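Local coordinates for cell division control protein 4 (Saccharomyces cerevisiae, PDB 3V7D) that recognises phosphorylated target proteins, such as the CDK inhibitor SIC1, as the substrate-recognition subunit of an SCF ubiquitin ligase that marks them for proteasomal degradation, at residues B[182-187]-B[196-201]; B[203-208]-B[223-228]; B[372-377]-B[394-399]; B[388-393]-B[415-420]. The protein carries 1 engineered substitution. All coordinates share one frame; numbering follows the deposited sequence.

How the contacts relate
Following the chain from its N terminus, contact 1 closes first: it brings strands 185-189 and 194-199 together as an antiparallel hairpin. Contact 2 opens just afterwards and closes the hairpin of strands 206-213 and 218-224 in the next sheet of the WD propeller. The two run in series and touch where Arg-183 packs on Ser-204. Contacts 3 and 4 come much later, and their segments alternate along the chain, so the loops they close cross. Both tie the sheet holding strands 373-378 and 384-389 to the one formed by strands 396-401 and 413-418. Their centres lie about 8 Å apart, whereas those of contacts 1 and 4 are about 39 Å apart, on opposite sides of the chain's centre.

Contact 1. Residues B[182-187]-B[196-201]. Unlike the reference sequence in segment 196-201: Glu-200 (reference Lys).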
loop_
_atom_site.group_PDB
_atom_site.type_symbol
_atom_site.label_atom_id
_atom_site.label_comp_id
_atom_site.label_asym_id
_atom_site.label_seq_id
_atom_site.Cartn_x
_atom_site.Cartn_y
_atom_site.Cartn_z
ATOM N N ASP B 182 34.488 -1.465 -9.347
ATOM C CA ASP B 182 35.316 -1.317 -10.540
ATOM C C ASP B 182 35.027 -0.002 -11.262
ATOM O O ASP B 182 35.539 0.238 -12.357
ATOM C CB ASP B 182 35.161 -2.515 -11.489
ATOM C CG ASP B 182 33.741 -2.692 -12.005
ATOM O OD1 ASP B 182 32.957 -1.719 -12.002
ATOM O OD2 ASP B 182 33.413 -3.820 -12.433
ATOM N N ARG B 183 34.184 0.821 -10.640
ATOM C CA ARG B 183 33.830 2.159 -11.123
ATOM C C ARG B 183 32.937 2.156 -12.366
ATOM O O ARG B 183 32.646 3.210 -12.934
ATOM C CB ARG B 183 35.084 3.010 -11.356
ATOM C CG ARG B 183 36.046 3.010 -10.179
ATOM C CD ARG B 183 37.383 3.630 -10.545
ATOM N NE ARG B 183 38.349 3.486 -9.461
ATOM C CZ ARG B 183 39.624 3.856 -9.541
ATOM N NH1 ARG B 183 40.093 4.394 -10.659
ATOM N NH2 ARG B 183 40.429 3.686 -8.500
ATOM N N THR B 184 32.484 0.975 -12.774
ATOM C CA THR B 184 31.636 0.872 -13.956
ATOM C C THR B 184 30.148 0.793 -13.622
ATOM O O THR B 184 29.756 0.380 -12.529
ATOM C CB THR B 184 32.008 -0.349 -14.812
ATOM O OG1 THR B 184 31.706 -1.550 -14.090
ATOM C CG2 THR B 184 33.491 -0.322 -15.165
ATOM N N VAL B 185 29.327 1.204 -14.580
ATOM C CA VAL B 185 27.890 1.007 -14.511
ATOM C C VAL B 185 27.533 0.027 -15.619
ATOM O O VAL B 185 27.869 0.250 -16.782
ATOM C CB VAL B 185 27.132 2.323 -14.733
ATOM C CG1 VAL B 185 25.636 2.089 -14.671
ATOM C CG2 VAL B 185 27.561 3.366 -13.707
ATOM N N ARG B 186 26.870 -1.067 -15.264
ATOM C CA ARG B 186 26.570 -2.103 -16.243
ATOM C C ARG B 186 25.076 -2.346 -16.430
ATOM O O ARG B 186 24.310 -2.374 -15.466
ATOM C CB ARG B 186 27.277 -3.408 -15.876
ATOM C CG ARG B 186 28.728 -3.480 -16.329
ATOM C CD ARG B 186 29.357 -4.792 -15.895
ATOM N NE ARG B 186 30.615 -5.073 -16.582
ATOM C CZ ARG B 186 31.798 -4.610 -16.192
ATOM N NH1 ARG B 186 31.888 -3.832 -15.122
ATOM N NH2 ARG B 186 32.890 -4.922 -16.874
ATOM N N VAL B 187 24.674 -2.512 -17.684
ATOM C CA VAL B 187 23.299 -2.844 -18.025
ATOM C C VAL B 187 23.250 -4.311 -18.431
ATOM O O VAL B 187 24.083 -4.766 -19.213
ATOM C CB VAL B 187 22.787 -1.982 -19.194
ATOM C CG1 VAL B 187 21.345 -2.339 -19.534
ATOM C CG2 VAL B 187 22.918 -0.502 -18.861
ATOM N N THR B 196 24.909 -6.093 -21.553
ATOM C CA THR B 196 24.739 -5.452 -22.853
ATOM C C THR B 196 25.534 -4.153 -22.975
ATOM O O THR B 196 25.961 -3.781 -24.067
ATOM C CB THR B 196 23.253 -5.183 -23.177
ATOM O OG1 THR B 196 22.653 -4.433 -22.113
ATOM C CG2 THR B 196 22.501 -6.491 -23.362
ATOM N N HIS B 197 25.729 -3.465 -21.853
ATOM C CA HIS B 197 26.453 -2.196 -21.855
ATOM C C HIS B 197 27.344 -2.041 -20.625
ATOM O O HIS B 197 26.943 -2.376 -19.510
ATOM C CB HIS B 197 25.477 -1.013 -21.917
ATOM C CG HIS B 197 24.553 -1.045 -23.096
ATOM N ND1 HIS B 197 23.469 -1.895 -23.171
ATOM C CD2 HIS B 197 24.545 -0.326 -24.243
ATOM C CE1 HIS B 197 22.839 -1.704 -24.316
ATOM N NE2 HIS B 197 23.471 -0.755 -24.984
ATOM N N VAL B 198 28.552 -1.531 -20.836
ATOM C CA VAL B 198 29.423 -1.143 -19.733
ATOM C C VAL B 198 29.751 0.343 -19.839
ATOM O O VAL B 198 30.460 0.763 -20.754
ATOM C CB VAL B 198 30.733 -1.948 -19.724
ATOM C CG1 VAL B 198 31.609 -1.515 -18.558
ATOM C CG2 VAL B 198 30.444 -3.439 -19.657
ATOM N N PHE B 199 29.228 1.137 -18.908
ATOM C CA PHE B 199 29.457 2.580 -18.914
ATOM C C PHE B 199 30.564 2.974 -17.941
ATOM O O PHE B 199 30.427 2.809 -16.727
ATOM C CB PHE B 199 28.179 3.343 -18.557
ATOM C CG PHE B 199 27.055 3.151 -19.536
ATOM C CD1 PHE B 199 27.301 2.705 -20.824
ATOM C CD2 PHE B 199 25.746 3.422 -19.162
ATOM C CE1 PHE B 199 26.264 2.531 -21.722
ATOM C CE2 PHE B 199 24.705 3.249 -20.053
ATOM C CZ PHE B 199 24.965 2.804 -21.337
ATOM N N GLU B 200 31.660 3.499 -18.478
ATOM C CA GLU B 200 32.739 4.001 -17.641
ATOM C C GLU B 200 32.636 5.517 -17.553
ATOM O O GLU B 200 31.975 6.150 -18.378
ATOM C CB GLU B 200 34.103 3.569 -18.189
ATOM C CG GLU B 200 34.278 2.054 -18.269
ATOM C CD GLU B 200 35.682 1.633 -18.669
ATOM O OE1 GLU B 200 36.599 2.480 -18.628
ATOM O OE2 GLU B 200 35.869 0.450 -19.026
ATOM N N GLY B 201 33.275 6.099 -16.546
ATOM C CA GLY B 201 33.216 7.535 -16.350
ATOM C C GLY B 201 33.482 7.928 -14.912
ATOM O O GLY B 201 34.226 8.873 -14.649
#
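Arg-186 and Val-198 lie side by side on one face of the hairpin, pointing the same way. CG of Arg-186 is anti to its own carbonyl carbon (chi1 -83°), and the chain runs extended to NE. Val-198 CG2 packs against this stem, 3.5 Å from Arg-186 NE, while Val-198 CG1 sits 3.9 Å above the plane of the guanidinium, over its centre. From this seat Arg-186 NH1 makes a salt bridge of 3.1 Å to Asp-182 OD2, which also accepts from His-161 ND1 and Asp-162 N. The other oxygen, Asp-182 OD1, receives the backbone N of Thr-184 at 2.8 Å and so forms an Asx turn. An alanine in place of Arg-186 would probably leave the Asp-182 carboxylate without this countercharge and open a gap over the Val-198 methyls. Thr-184 CG2 leans on CG of Glu-200, an engineered residue. The opposite face carries Val-185, Val-187, His-197 and Phe-199; here Val-187 CB meets His-197 CB at 3.9 Å. Val-185 and Phe-199 exchange two backbone bonds, the shorter from Phe-199 N to Val-185 O (2.7 Å). Val-187 O takes Thr-196 N at 2.8 Å and, weakly, His-197 N, a classic beta bulge. The Asx turn and this bulge flank the paired residues 185-187 and 197-199 of an antiparallel hairpin of the kind that forms the outer half of a WD40 propeller blade.

Contact 2. Residues B[203-208]-B[223-228]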
loop_
_atom_site.group_PDB
_atom_site.type_symbol
_atom_site.label_atom_id
_atom_site.label_comp_id
_atom_site.label_asym_id
_atom_site.label_seq_id
_atom_site.Cartn_x
_atom_site.Cartn_y
_atom_site.Cartn_z
ATOM N N ASN B 203 35.130 8.017 -11.357
ATOM C CA ASN B 203 36.535 7.906 -10.996
ATOM C C ASN B 203 36.721 7.169 -9.681
ATOM O O ASN B 203 37.827 7.107 -9.139
ATOM C CB ASN B 203 37.184 9.289 -10.940
ATOM C CG ASN B 203 37.246 9.956 -12.303
ATOM O OD1 ASN B 203 36.755 11.069 -12.487
ATOM N ND2 ASN B 203 37.844 9.269 -13.270
ATOM N N SER B 204 35.628 6.607 -9.178
ATOM C CA SER B 204 35.648 5.857 -7.931
ATOM C C SER B 204 34.458 4.897 -7.865
ATOM O O SER B 204 33.685 4.794 -8.820
ATOM C CB SER B 204 35.643 6.815 -6.739
ATOM O OG SER B 204 35.873 6.121 -5.526
ATOM N N THR B 205 34.325 4.195 -6.744
ATOM C CA THR B 205 33.276 3.189 -6.566
ATOM C C THR B 205 31.872 3.753 -6.769
ATOM O O THR B 205 31.524 4.786 -6.199
ATOM C CB THR B 205 33.343 2.551 -5.159
ATOM O OG1 THR B 205 34.501 1.712 -5.062
ATOM C CG2 THR B 205 32.096 1.719 -4.878
ATOM N N VAL B 206 31.072 3.077 -7.590
ATOM C CA VAL B 206 29.659 3.412 -7.714
ATOM C C VAL B 206 28.944 2.907 -6.466
ATOM O O VAL B 206 28.809 1.704 -6.267
ATOM C CB VAL B 206 29.022 2.777 -8.965
ATOM C CG1 VAL B 206 27.576 3.219 -9.099
ATOM C CG2 VAL B 206 29.812 3.149 -10.217
ATOM N N ARG B 207 28.494 3.833 -5.624
ATOM C CA ARG B 207 27.983 3.480 -4.301
ATOM C C ARG B 207 26.480 3.223 -4.272
ATOM O O ARG B 207 25.995 2.424 -3.473
ATOM C CB ARG B 207 28.331 4.575 -3.292
ATOM C CG ARG B 207 28.083 4.182 -1.849
ATOM C CD ARG B 207 28.888 2.949 -1.483
ATOM N NE ARG B 207 28.674 2.540 -0.099
ATOM C CZ ARG B 207 27.692 1.737 0.298
ATOM N NH1 ARG B 207 26.825 1.255 -0.586
ATOM N NH2 ARG B 207 27.578 1.413 1.579
ATOM N N CYS B 208 25.746 3.904 -5.142
ATOM C CA CYS B 208 24.292 3.827 -5.143
ATOM C C CYS B 208 23.776 4.185 -6.527
ATOM O O CYS B 208 24.529 4.716 -7.346
ATOM C CB CYS B 208 23.717 4.799 -4.108
ATOM S SG CYS B 208 24.150 6.550 -4.408
ATOM N N GLY B 223 25.278 7.428 -8.062
ATOM C CA GLY B 223 26.096 8.136 -7.093
ATOM C C GLY B 223 27.378 7.374 -6.813
ATOM O O GLY B 223 27.381 6.142 -6.765
ATOM N N SER B 224 28.472 8.105 -6.623
ATOM C CA SER B 224 29.777 7.479 -6.451
ATOM C C SER B 224 30.587 8.080 -5.313
ATOM O O SER B 224 30.277 9.159 -4.812
ATOM C CB SER B 224 30.579 7.563 -7.754
ATOM O OG SER B 224 31.959 7.302 -7.541
ATOM N N ARG B 225 31.639 7.367 -4.924
ATOM C CA ARG B 225 32.593 7.861 -3.940
ATOM C C ARG B 225 33.502 8.951 -4.508
ATOM O O ARG B 225 34.390 9.441 -3.812
ATOM C CB ARG B 225 33.438 6.709 -3.394
ATOM C CG ARG B 225 32.671 5.773 -2.493
ATOM C CD ARG B 225 33.565 4.694 -1.929
ATOM N NE ARG B 225 32.967 4.084 -0.745
ATOM C CZ ARG B 225 33.503 3.067 -0.078
ATOM N NH1 ARG B 225 34.650 2.536 -0.483
ATOM N NH2 ARG B 225 32.890 2.581 0.992
ATOM N N ASP B 226 33.286 9.327 -5.766
ATOM C CA ASP B 226 34.024 10.442 -6.357
ATOM C C ASP B 226 33.299 11.768 -6.135
ATOM O O ASP B 226 33.613 12.768 -6.784
ATOM C CB ASP B 226 34.293 10.211 -7.851
ATOM C CG ASP B 226 33.023 10.019 -8.664
ATOM O OD1 ASP B 226 31.931 10.414 -8.206
ATOM O OD2 ASP B 226 33.120 9.468 -9.780
ATOM N N ASN B 227 32.319 11.743 -5.230
ATOM C CA ASN B 227 31.518 12.910 -4.842
ATOM C C ASN B 227 30.512 13.375 -5.896
ATOM O O ASN B 227 29.818 14.374 -5.700
ATOM C CB ASN B 227 32.404 14.086 -4.404
ATOM C CG ASN B 227 33.493 13.667 -3.438
ATOM O OD1 ASN B 227 33.463 12.565 -2.893
ATOM N ND2 ASN B 227 34.461 14.548 -3.221
ATOM N N THR B 228 30.424 12.649 -7.004
ATOM C CA THR B 228 29.568 13.066 -8.108
ATOM C C THR B 228 28.390 12.128 -8.328
ATOM O O THR B 228 28.316 11.046 -7.742
ATOM C CB THR B 228 30.343 13.114 -9.443
ATOM O OG1 THR B 228 30.434 11.791 -9.992
ATOM C CG2 THR B 228 31.744 13.685 -9.246
#
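Thr-205 and Ser-224 meet in a largely backbone-mediated antiparallel contact, at the open end of the hairpin of strands 206-213 and 218-224 in the WD 3 repeat. Thr-205 O is gripped twice: by Arg-225 N at 2.9 Å, and by the hydroxyl Ser-224 OG, which donates from well above the carbonyl plane. With OG anti to its own backbone N (chi1 164°), Ser-224 also accepts from Asp-226 N at 3.0 Å, an ST turn at the start of the type I beta turn from Ser-224 to Asn-227. Farther along, Gly-223 O receives both Arg-207 N (2.8 Å) and Cys-208 N (3.2 Å), a classic beta bulge. A side chain on Gly-223 would run into Cys-208 SG, which rests 3.7 Å from Gly-223 CA. Beyond the strand, Asp-226 OD2 uses its anti lone pair to take Asn-203 N at 2.9 Å and is also bonded by His-202 ND1. Asp-226 OD1 accepts Thr-228 N and Thr-228 OG1 from the same face of the carboxylate. An alanine in place of Asp-226 would probably leave Asn-203 N and both Thr-228 donors without their acceptor, setting the turn free to shift. Arg-225 NH2 bonds the backbone of the bound peptide and a modified side chain; Arg-207 NH2 and Thr-205 N also bond a modified side chain. The arrangement sets a type I turn of a WD40 blade beside a peptide-binding site, consistent with phosphoserine recognition.

Contact 3. Residues B[372-377]-B[394-399]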
loop_
_atom_site.group_PDB
_atom_site.type_symbol
_atom_site.label_atom_id
_atom_site.label_comp_id
_atom_site.label_asym_id
_atom_site.label_seq_id
_atom_site.Cartn_x
_atom_site.Cartn_y
_atom_site.Cartn_z
ATOM N N GLY B 372 19.287 -0.822 16.974
ATOM C CA GLY B 372 18.256 -1.845 16.923
ATOM C C GLY B 372 16.839 -1.307 17.006
ATOM O O GLY B 372 15.878 -2.078 17.095
ATOM N N SER B 373 16.703 0.013 16.980
ATOM C CA SER B 373 15.387 0.637 17.068
ATOM C C SER B 373 14.769 0.817 15.688
ATOM O O SER B 373 15.466 1.077 14.708
ATOM C CB SER B 373 15.470 1.991 17.778
ATOM O OG SER B 373 16.318 2.878 17.071
ATOM N N ILE B 374 13.450 0.674 15.632
ATOM C CA ILE B 374 12.682 0.905 14.422
ATOM C C ILE B 374 11.516 1.817 14.791
ATOM O O ILE B 374 10.856 1.597 15.807
ATOM C CB ILE B 374 12.134 -0.417 13.860
ATOM C CG1 ILE B 374 13.282 -1.363 13.503
ATOM C CG2 ILE B 374 11.254 -0.169 12.644
ATOM C CD1 ILE B 374 12.849 -2.800 13.347
ATOM N N ARG B 375 11.269 2.841 13.979
ATOM C CA ARG B 375 10.192 3.787 14.255
ATOM C C ARG B 375 9.240 3.943 13.076
ATOM O O ARG B 375 9.667 4.056 11.926
ATOM C CB ARG B 375 10.760 5.161 14.620
ATOM C CG ARG B 375 11.581 5.192 15.885
ATOM C CD ARG B 375 10.707 5.333 17.115
ATOM N NE ARG B 375 11.518 5.347 18.328
ATOM C CZ ARG B 375 11.042 5.591 19.542
ATOM N NH1 ARG B 375 9.753 5.849 19.712
ATOM N NH2 ARG B 375 11.859 5.580 20.586
ATOM N N GLY B 376 7.945 3.964 13.377
ATOM C CA GLY B 376 6.936 4.241 12.374
ATOM C C GLY B 376 6.317 5.614 12.563
ATOM O O GLY B 376 5.826 5.949 13.643
ATOM N N TRP B 377 6.347 6.416 11.506
ATOM C CA TRP B 377 5.756 7.743 11.540
ATOM C C TRP B 377 4.672 7.835 10.480
ATOM O O TRP B 377 4.784 7.231 9.413
ATOM C CB TRP B 377 6.809 8.810 11.260
ATOM C CG TRP B 377 8.149 8.552 11.879
ATOM C CD1 TRP B 377 9.131 7.736 11.395
ATOM C CD2 TRP B 377 8.672 9.141 13.076
ATOM N NE1 TRP B 377 10.226 7.772 12.221
ATOM C CE2 TRP B 377 9.972 8.629 13.258
ATOM C CE3 TRP B 377 8.168 10.052 14.007
ATOM C CZ2 TRP B 377 10.771 8.991 14.340
ATOM C CZ3 TRP B 377 8.967 10.415 15.078
ATOM C CH2 TRP B 377 10.250 9.882 15.239
ATOM N N SER B 394 21.096 -5.295 18.587
ATOM C CA SER B 394 22.006 -5.298 17.455
ATOM C C SER B 394 21.493 -4.331 16.395
ATOM O O SER B 394 20.291 -4.091 16.289
ATOM C CB SER B 394 22.125 -6.702 16.868
ATOM O OG SER B 394 20.856 -7.173 16.436
ATOM N N ALA B 395 22.417 -3.781 15.617
ATOM C CA ALA B 395 22.088 -2.837 14.561
ATOM C C ALA B 395 21.128 -3.441 13.541
ATOM O O ALA B 395 21.303 -4.585 13.118
ATOM C CB ALA B 395 23.362 -2.390 13.872
ATOM N N ILE B 396 20.112 -2.677 13.145
ATOM C CA ILE B 396 19.217 -3.138 12.090
ATOM C C ILE B 396 19.943 -3.127 10.751
ATOM O O ILE B 396 20.407 -2.082 10.298
ATOM C CB ILE B 396 17.948 -2.281 11.981
ATOM C CG1 ILE B 396 17.218 -2.238 13.326
ATOM C CG2 ILE B 396 17.027 -2.839 10.897
ATOM C CD1 ILE B 396 16.837 -3.605 13.851
ATOM N N THR B 397 20.052 -4.292 10.121
ATOM C CA THR B 397 20.755 -4.396 8.847
ATOM C C THR B 397 19.807 -4.196 7.666
ATOM O O THR B 397 20.203 -3.684 6.619
ATOM C CB THR B 397 21.464 -5.754 8.708
ATOM O OG1 THR B 397 20.533 -6.805 8.985
ATOM C CG2 THR B 397 22.618 -5.853 9.690
ATOM N N THR B 398 18.551 -4.596 7.843
ATOM C CA THR B 398 17.565 -4.481 6.775
ATOM C C THR B 398 16.143 -4.586 7.316
ATOM O O THR B 398 15.904 -5.212 8.347
ATOM C CB THR B 398 17.774 -5.566 5.682
ATOM O OG1 THR B 398 16.848 -5.358 4.611
ATOM C CG2 THR B 398 17.561 -6.968 6.249
ATOM N N PHE B 399 15.204 -3.961 6.617
ATOM C CA PHE B 399 13.789 -4.181 6.882
ATOM C C PHE B 399 12.984 -3.868 5.636
ATOM O O PHE B 399 13.462 -3.196 4.727
ATOM C CB PHE B 399 13.290 -3.343 8.069
ATOM C CG PHE B 399 13.033 -1.892 7.740
ATOM C CD1 PHE B 399 14.034 -0.947 7.883
ATOM C CD2 PHE B 399 11.780 -1.471 7.315
ATOM C CE1 PHE B 399 13.798 0.389 7.598
ATOM C CE2 PHE B 399 11.536 -0.141 7.022
ATOM C CZ PHE B 399 12.544 0.792 7.166
#
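Ile-396 fills the contact, its CD1 and CG1 lying against the backbone of Gly-372 and the side chain of Ile-374. The tip comes closest at Gly-372 O, 3.7 Å from Ile-396 CD1. Ile-374 CG1 meets Ile-396 CG1 at 4.0 Å, the two side chains crossing at about a right angle. In Ile-396, CG1 is anti to the carbonyl carbon (chi1 -56°), which directs it onto Gly-372. There the carbonyl Ser-394 O stands 3.1 Å from Gly-372 CA. A side chain at Gly-372 would collide with this oxygen, and the backbone angles of Gly-372 would in any case push a CB against the preceding carbonyl oxygen.

In the next shell, His-390 touches both isoleucines, while Ile-374 also rests on Leu-406 and Ser-408 of strand 405-410, and Ile-396 on Ala-368 of strand 364-369. Gly-372 and Ile-374 are fixed by backbone bonds to His-390 and Tyr-388. Farther out, Ser-373 OG is bonded to Asp-371 and His-351, and Ser-394 OG to Asn-392 and Ser-410. On the peptide side, Ala-395 and Thr-397 pack against the backbone of the bound peptide. With no strand pairing between the segments, this is apolar packing of one propeller blade on the next, characteristic of the blade interfaces of a WD40 beta-propeller.

Contact 4. Residues B[388-393]-B[415-420]; sequences YHHTNL and NIYNLR
Tyr-388 and Tyr-417 both carry CG anti to the carbonyl carbon (chi1 -64° and -55°), and from these rotamers their side chains slide past each other in opposite directions. Tyr-417 CD2 lies over one face of the Tyr-388 ring, offset toward the rim, and comes within 3.5 Å of Tyr-388 CE1. The ring centroids are 4.2 Å apart with the planes inclined at 31°, so the rings overlap in part without lying flat on each other. Leu-419 adds to the same ring, its CD2 4.0 Å from Tyr-388 CE2. Strand 405-410 supports the group, Leu-406 touching both tyrosines and Leu-419.

At the phenol end of Tyr-417, a water joins the segments: it is 2.9 Å from Tyr-417 OH, in the plane of that ring, and donates to His-389 O at 3.1 Å. Next to it, Asn-415 reaches across to His-390. Asn-415 ND2 stands 3.2 Å above one face of the imidazole of His-390, toward its rim, and the amide is turned nearly perpendicular to the ring. Outside partners fix both groups: Ser-410 OG is bonded to His-390 ND1 and Ser-408 OG to His-390 NE2, and Gln-413 OE1 takes Asn-415 ND2.

Strand 384-389 is an outermost strand of one sheet and strand 413-418 belongs to the following one, so these aromatic and polar side chains form a partly buried seam between adjacent blades of the WD40 beta-propeller.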
loop_
_atom_site.group_PDB
_atom_site.type_symbol
_atom_site.label_atom_id
_atom_site.label_comp_id
_atom_site.label_asym_id
_atom_site.label_seq_id
_atom_site.Cartn_x
_atom_site.Cartn_y
_atom_site.Cartn_z
ATOM N N TYR B 388 9.532 -0.149 17.596
ATOM C CA TYR B 388 10.024 -1.497 17.859
ATOM C C TYR B 388 11.517 -1.503 18.145
ATOM O O TYR B 388 12.235 -0.577 17.768
ATOM C CB TYR B 388 9.715 -2.439 16.691
ATOM C CG TYR B 388 8.238 -2.652 16.444
ATOM C CD1 TYR B 388 7.474 -3.433 17.302
ATOM C CD2 TYR B 388 7.611 -2.074 15.348
ATOM C CE1 TYR B 388 6.123 -3.628 17.076
ATOM C CE2 TYR B 388 6.266 -2.263 15.110
ATOM C CZ TYR B 388 5.526 -3.039 15.975
ATOM O OH TYR B 388 4.185 -3.223 15.731
ATOM N N HIS B 389 11.976 -2.558 18.809
ATOM C CA HIS B 389 13.387 -2.703 19.133
ATOM C C HIS B 389 13.777 -4.180 19.154
ATOM O O HIS B 389 13.153 -4.981 19.842
ATOM C CB HIS B 389 13.674 -2.069 20.496
ATOM C CG HIS B 389 14.964 -1.318 20.553
ATOM N ND1 HIS B 389 15.020 0.053 20.681
ATOM C CD2 HIS B 389 16.249 -1.743 20.498
ATOM C CE1 HIS B 389 16.283 0.439 20.709
ATOM N NE2 HIS B 389 17.048 -0.631 20.597
ATOM N N HIS B 390 14.797 -4.543 18.387
ATOM C CA HIS B 390 15.316 -5.902 18.447
ATOM C C HIS B 390 15.950 -6.121 19.820
ATOM O O HIS B 390 16.777 -5.325 20.265
ATOM C CB HIS B 390 16.314 -6.155 17.312
ATOM C CG HIS B 390 15.666 -6.356 15.975
ATOM N ND1 HIS B 390 16.303 -6.977 14.921
ATOM C CD2 HIS B 390 14.432 -6.023 15.525
ATOM C CE1 HIS B 390 15.491 -7.016 13.880
ATOM N NE2 HIS B 390 14.349 -6.441 14.219
ATOM N N THR B 391 15.541 -7.193 20.495
ATOM C CA THR B 391 15.882 -7.402 21.901
ATOM C C THR B 391 17.375 -7.583 22.168
ATOM O O THR B 391 17.834 -7.360 23.287
ATOM C CB THR B 391 15.121 -8.606 22.501
ATOM O OG1 THR B 391 15.320 -9.757 21.671
ATOM C CG2 THR B 391 13.631 -8.309 22.599
ATOM N N ASN B 392 18.137 -7.997 21.161
ATOM C CA ASN B 392 19.575 -8.152 21.370
ATOM C C ASN B 392 20.336 -6.857 21.106
ATOM O O ASN B 392 21.563 -6.824 21.175
ATOM C CB ASN B 392 20.159 -9.331 20.578
ATOM C CG ASN B 392 20.066 -9.142 19.076
ATOM O OD1 ASN B 392 19.578 -8.122 18.586
ATOM N ND2 ASN B 392 20.549 -10.132 18.333
ATOM N N LEU B 393 19.589 -5.797 20.806
ATOM C CA LEU B 393 20.152 -4.458 20.654
ATOM C C LEU B 393 21.212 -4.401 19.559
ATOM O O LEU B 393 22.119 -3.571 19.597
ATOM C CB LEU B 393 20.726 -3.966 21.986
ATOM C CG LEU B 393 19.733 -3.985 23.146
ATOM C CD1 LEU B 393 20.391 -3.518 24.436
ATOM C CD2 LEU B 393 18.509 -3.134 22.818
ATOM N N ASN B 415 12.343 -10.759 12.299
ATOM C CA ASN B 415 11.036 -10.534 12.913
ATOM C C ASN B 415 9.947 -10.087 11.935
ATOM O O ASN B 415 10.193 -9.293 11.030
ATOM C CB ASN B 415 11.155 -9.505 14.040
ATOM C CG ASN B 415 12.116 -9.942 15.129
ATOM O OD1 ASN B 415 12.032 -11.060 15.632
ATOM N ND2 ASN B 415 13.044 -9.063 15.489
ATOM N N ILE B 416 8.740 -10.598 12.143
ATOM C CA ILE B 416 7.583 -10.205 11.356
ATOM C C ILE B 416 6.555 -9.582 12.297
ATOM O O ILE B 416 6.098 -10.233 13.245
ATOM C CB ILE B 416 6.972 -11.421 10.621
ATOM C CG1 ILE B 416 8.020 -12.076 9.719
ATOM C CG2 ILE B 416 5.746 -11.011 9.805
ATOM C CD1 ILE B 416 7.519 -13.299 8.979
ATOM N N TYR B 417 6.211 -8.318 12.055
ATOM C CA TYR B 417 5.261 -7.611 12.919
ATOM C C TYR B 417 3.928 -7.297 12.236
ATOM O O TYR B 417 3.891 -6.857 11.087
ATOM C CB TYR B 417 5.855 -6.296 13.426
ATOM C CG TYR B 417 7.183 -6.398 14.142
ATOM C CD1 TYR B 417 8.383 -6.323 13.438
ATOM C CD2 TYR B 417 7.240 -6.533 15.523
ATOM C CE1 TYR B 417 9.601 -6.397 14.091
ATOM C CE2 TYR B 417 8.454 -6.611 16.184
ATOM C CZ TYR B 417 9.630 -6.542 15.467
ATOM O OH TYR B 417 10.836 -6.616 16.130
ATOM N N ASN B 418 2.838 -7.515 12.965
ATOM C CA ASN B 418 1.511 -7.061 12.565
ATOM C C ASN B 418 1.372 -5.585 12.915
ATOM O O ASN B 418 1.290 -5.231 14.091
ATOM C CB ASN B 418 0.452 -7.879 13.310
ATOM C CG ASN B 418 -0.979 -7.514 12.926
ATOM O OD1 ASN B 418 -1.277 -6.384 12.525
ATOM N ND2 ASN B 418 -1.878 -8.478 13.068
ATOM N N LEU B 419 1.334 -4.723 11.902
ATOM C CA LEU B 419 1.275 -3.283 12.143
ATOM C C LEU B 419 -0.100 -2.791 12.601
ATOM O O LEU B 419 -0.216 -1.686 13.129
ATOM C CB LEU B 419 1.741 -2.498 10.914
ATOM C CG LEU B 419 3.217 -2.670 10.546
ATOM C CD1 LEU B 419 3.601 -1.712 9.429
ATOM C CD2 LEU B 419 4.112 -2.471 11.767
ATOM N N ARG B 420 -1.138 -3.602 12.405
ATOM C CA ARG B 420 -2.466 -3.241 12.897
ATOM C C ARG B 420 -2.578 -3.432 14.407
ATOM O O ARG B 420 -3.009 -2.530 15.121
ATOM C CB ARG B 420 -3.556 -4.048 12.194
ATOM C CG ARG B 420 -3.681 -3.751 10.720
ATOM C CD ARG B 420 -4.920 -4.394 10.141
ATOM N NE ARG B 420 -4.908 -4.348 8.685
ATOM C CZ ARG B 420 -5.855 -4.874 7.918
ATOM N NH1 ARG B 420 -6.898 -5.483 8.474
ATOM N NH2 ARG B 420 -5.759 -4.786 6.598
HETATM O O HOH W 1 10.917 -6.920 18.982
#